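Local coordinates for variant surface glycoprotein MITAT 1.1 (Trypanosoma brucei brucei, PDB 5LY9) that forms a dense coat on the surface of the parasite and, through antigenic variation, lets the trypanosome evade the immune response of its host, at residues Lys16-Leu21 / Ala157-Leu162. Numbering follows the deposited sequence.
Sequences KLTTEL and ATRTEL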
ATOM      1  N   LYS A  16     -22.992  -0.490   8.306  1.00 20.54           N
ATOM      2  CA  LYS A  16     -22.414   0.838   8.091  1.00 20.98           C
ATOM      3  C   LYS A  16     -20.904   0.775   8.126  1.00 20.24           C
ATOM      4  O   LYS A  16     -20.246   1.404   7.297  1.00 19.05           O
ATOM      5  CB  LYS A  16     -22.938   1.840   9.151  1.00 23.13           C
ATOM      6  CG  LYS A  16     -24.405   2.200   8.974  1.00 23.71           C
ATOM      7  CD  LYS A  16     -24.933   2.920  10.226  1.00 27.31           C
ATOM      8  CE  LYS A  16     -24.485   4.292  10.444  1.00 30.87           C
ATOM      9  NZ  LYS A  16     -25.217   5.034  11.552  1.00 33.84           N
ATOM     10  N   LEU A  17     -20.358   0.036   9.064  1.00 19.60           N
ATOM     11  CA  LEU A  17     -18.903  -0.051   9.186  1.00 19.28           C
ATOM     12  C   LEU A  17     -18.318  -0.762   7.999  1.00 19.97           C
ATOM     13  O   LEU A  17     -17.320  -0.272   7.443  1.00 19.00           O
ATOM     14  CB  LEU A  17     -18.513  -0.726  10.483  1.00 20.34           C
ATOM     15  CG  LEU A  17     -17.019  -0.989  10.757  1.00 20.64           C
ATOM     16  CD1 LEU A  17     -16.234   0.338  10.772  1.00 21.17           C
ATOM     17  CD2 LEU A  17     -16.781  -1.781  12.055  1.00 20.27           C
ATOM     18  N   THR A  18     -18.895  -1.926   7.604  1.00 19.38           N
ATOM     19  CA  THR A  18     -18.333  -2.603   6.458  1.00 19.79           C
ATOM     20  C   THR A  18     -18.386  -1.726   5.184  1.00 18.86           C
ATOM     21  O   THR A  18     -17.437  -1.713   4.399  1.00 19.67           O
ATOM     22  CB  THR A  18     -18.883  -4.059   6.273  1.00 20.52           C
ATOM     23  OG1 THR A  18     -18.077  -4.703   5.285  1.00 23.24           O
ATOM     24  CG2 THR A  18     -20.239  -4.004   5.787  1.00 22.64           C
ATOM     25  N   THR A  19     -19.484  -0.968   5.008  1.00 19.19           N
ATOM     26  CA  THR A  19     -19.584   0.013   3.925  1.00 19.07           C
ATOM     27  C   THR A  19     -18.452   1.062   3.989  1.00 19.11           C
ATOM     28  O   THR A  19     -17.812   1.334   2.991  1.00 20.35           O
ATOM     29  CB  THR A  19     -20.983   0.672   3.956  1.00 19.22           C
ATOM     30  OG1 THR A  19     -21.995  -0.375   3.865  1.00 19.31           O
ATOM     31  CG2 THR A  19     -21.113   1.649   2.848  1.00 18.91           C
ATOM     32  N   GLU A  20     -18.205   1.592   5.149  1.00 19.12           N
ATOM     33  CA  GLU A  20     -17.144   2.584   5.296  1.00 19.79           C
ATOM     34  C   GLU A  20     -15.771   1.969   4.986  1.00 20.45           C
ATOM     35  O   GLU A  20     -14.975   2.532   4.205  1.00 19.61           O
ATOM     36  CB  GLU A  20     -17.134   3.222   6.684  1.00 20.63           C
ATOM     37  CG  GLU A  20     -15.983   4.222   6.886  1.00 21.06           C
ATOM     38  CD  GLU A  20     -16.252   5.233   7.977  1.00 21.67           C
ATOM     39  OE1 GLU A  20     -17.299   5.990   7.874  1.00 22.91           O
ATOM     40  OE2 GLU A  20     -15.471   5.184   8.968  1.00 22.51           O
ATOM     41  N   LEU A  21     -15.514   0.806   5.583  1.00 19.45           N
ATOM     42  CA  LEU A  21     -14.246   0.117   5.436  1.00 20.23           C
ATOM     43  C   LEU A  21     -13.941  -0.239   3.995  1.00 19.81           C
ATOM     44  O   LEU A  21     -12.798  -0.308   3.592  1.00 19.72           O
ATOM     45  CB  LEU A  21     -14.086  -1.058   6.380  1.00 20.56           C
ATOM     46  CG  LEU A  21     -14.144  -0.858   7.898  1.00 20.35           C
ATOM     47  CD1 LEU A  21     -14.064  -2.247   8.547  1.00 23.06           C
ATOM     48  CD2 LEU A  21     -12.992   0.025   8.342  1.00 21.33           C
ATOM     49  N   ALA A 157     -13.148   8.067   1.436  1.00 25.70           N
ATOM     50  CA  ALA A 157     -13.955   7.272   2.380  1.00 24.03           C
ATOM     51  C   ALA A 157     -14.655   8.137   3.422  1.00 24.30           C
ATOM     52  O   ALA A 157     -14.280   9.302   3.712  1.00 24.25           O
ATOM     53  CB  ALA A 157     -13.039   6.315   3.052  1.00 22.89           C
ATOM     54  N   THR A 158     -15.730   7.603   3.989  1.00 23.18           N
ATOM     55  CA  THR A 158     -16.384   8.284   5.076  1.00 24.08           C
ATOM     56  C   THR A 158     -15.582   8.109   6.357  1.00 24.74           C
ATOM     57  O   THR A 158     -14.754   7.243   6.445  1.00 23.61           O
ATOM     58  CB  THR A 158     -17.812   7.840   5.242  1.00 24.46           C
ATOM     59  OG1 THR A 158     -17.890   6.424   5.506  1.00 24.95           O
ATOM     60  CG2 THR A 158     -18.618   8.184   4.008  1.00 25.57           C
ATOM     61  N   ARG A 159     -15.860   8.959   7.343  1.00 25.36           N
ATOM     62  CA  ARG A 159     -15.134   8.994   8.578  1.00 24.65           C
ATOM     63  C   ARG A 159     -16.043   9.038   9.769  1.00 24.48           C
ATOM     64  O   ARG A 159     -15.645   9.495  10.862  1.00 22.74           O
ATOM     65  CB  ARG A 159     -14.279  10.285   8.544  1.00 27.34           C
ATOM     66  CG  ARG A 159     -13.191  10.173   7.495  1.00 29.19           C
ATOM     67  CD  ARG A 159     -11.949   9.591   8.099  1.00 30.63           C
ATOM     68  NE  ARG A 159     -10.861   9.426   7.132  1.00 28.52           N
ATOM     69  CZ  ARG A 159      -9.645   8.999   7.467  1.00 27.43           C
ATOM     70  NH1 ARG A 159      -9.321   8.687   8.711  1.00 26.58           N
ATOM     71  NH2 ARG A 159      -8.748   8.876   6.516  1.00 27.09           N
ATOM     72  N   THR A 160     -17.243   8.454   9.620  1.00 22.39           N
ATOM     73  CA  THR A 160     -18.176   8.445  10.719  1.00 22.56           C
ATOM     74  C   THR A 160     -18.200   7.182  11.482  1.00 22.47           C
ATOM     75  O   THR A 160     -18.649   7.177  12.665  1.00 22.66           O
ATOM     76  CB  THR A 160     -19.625   8.721  10.181  1.00 23.19           C
ATOM     77  OG1 THR A 160     -19.874   8.028   8.957  1.00 22.99           O
ATOM     78  CG2 THR A 160     -19.745  10.242   9.922  1.00 25.25           C
ATOM     79  N   GLU A 161     -17.808   6.064  10.831  1.00 20.23           N
ATOM     80  CA  GLU A 161     -17.972   4.778  11.489  1.00 19.91           C
ATOM     81  C   GLU A 161     -16.720   4.354  12.264  1.00 20.89           C
ATOM     82  O   GLU A 161     -16.826   3.629  13.274  1.00 20.21           O
ATOM     83  CB  GLU A 161     -18.416   3.685  10.537  1.00 20.98           C
ATOM     84  CG  GLU A 161     -19.582   4.100   9.624  1.00 21.50           C
ATOM     85  CD  GLU A 161     -20.751   4.688  10.414  1.00 21.37           C
ATOM     86  OE1 GLU A 161     -21.133   4.143  11.478  1.00 21.06           O
ATOM     87  OE2 GLU A 161     -21.228   5.775   9.965  1.00 22.96           O
ATOM     88  N   LEU A 162     -15.560   4.845  11.830  1.00 20.51           N
ATOM     89  CA  LEU A 162     -14.297   4.549  12.513  1.00 20.84           C
ATOM     90  C   LEU A 162     -13.562   5.858  12.603  1.00 20.17           C
ATOM     91  O   LEU A 162     -13.065   6.378  11.593  1.00 20.45           O
ATOM     92  CB  LEU A 162     -13.483   3.497  11.735  1.00 20.40           C
ATOM     93  CG  LEU A 162     -12.044   3.270  12.239  1.00 21.12           C
ATOM     94  CD1 LEU A 162     -12.077   3.080  13.760  1.00 21.11           C
ATOM     95  CD2 LEU A 162     -11.334   2.112  11.506  1.00 21.67           C
TER
HETATM   96  O   HOH W   1     -16.172   4.875   2.971  1.00 21.42           O
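Glu20 reaches from helix 8-21 into the bend of loop 157-162, and its carboxylate organises the loop backbone. At the root, Glu20 CB lies 3.5 Å from Thr158 OG1 and close to Glu161 CG. With CG anti to the backbone N (chi1 177°) and the chain extended beyond it, the side chain projects off the helix; Glu20 CG faces both oxygens of Thr158, 3.2 Å from its OG1. Glu20 CD follows beside the same O and OG1 of Thr158, close but not bonded. At the tip, Glu20 OE1 accepts from Glu161 N at 3.0 Å in the straighter bond (159°). A more bent bond brings Thr160 N to Glu20 OE1, also at 3.0 Å. The other oxygen, Glu20 OE2, takes Leu162 N at 2.9 Å. Three successive amides are thus held by the two carboxylate oxygens, all approaching syn and up to 30° out of plane. Thr158 OG1 donates to Glu20 OE1 at 2.5 Å, too short for its exact length to be trusted, and a water joins Glu20 O to Thr158 N. The Glu161 side chain, bent at chi2, folds back across the Lys16 chain at about a right angle, and Glu161 OE2 accepts from Thr160 OG1 at 2.8 Å. Beyond the polar core, Leu21 CD2 meets Leu162 CD2 at 4.1 Å. Arg253 of helix 244-254 makes a salt bridge to Glu20 OE2 and a hydrogen bond to Thr158 O, which would offset the buried negative charge. In this N-terminal domain of an A-type VSG, the loop thus joins helices 8-21 and 244-254, where Leu162 touches Trp250, while Leu17 and Leu21 rest on helix 62-114.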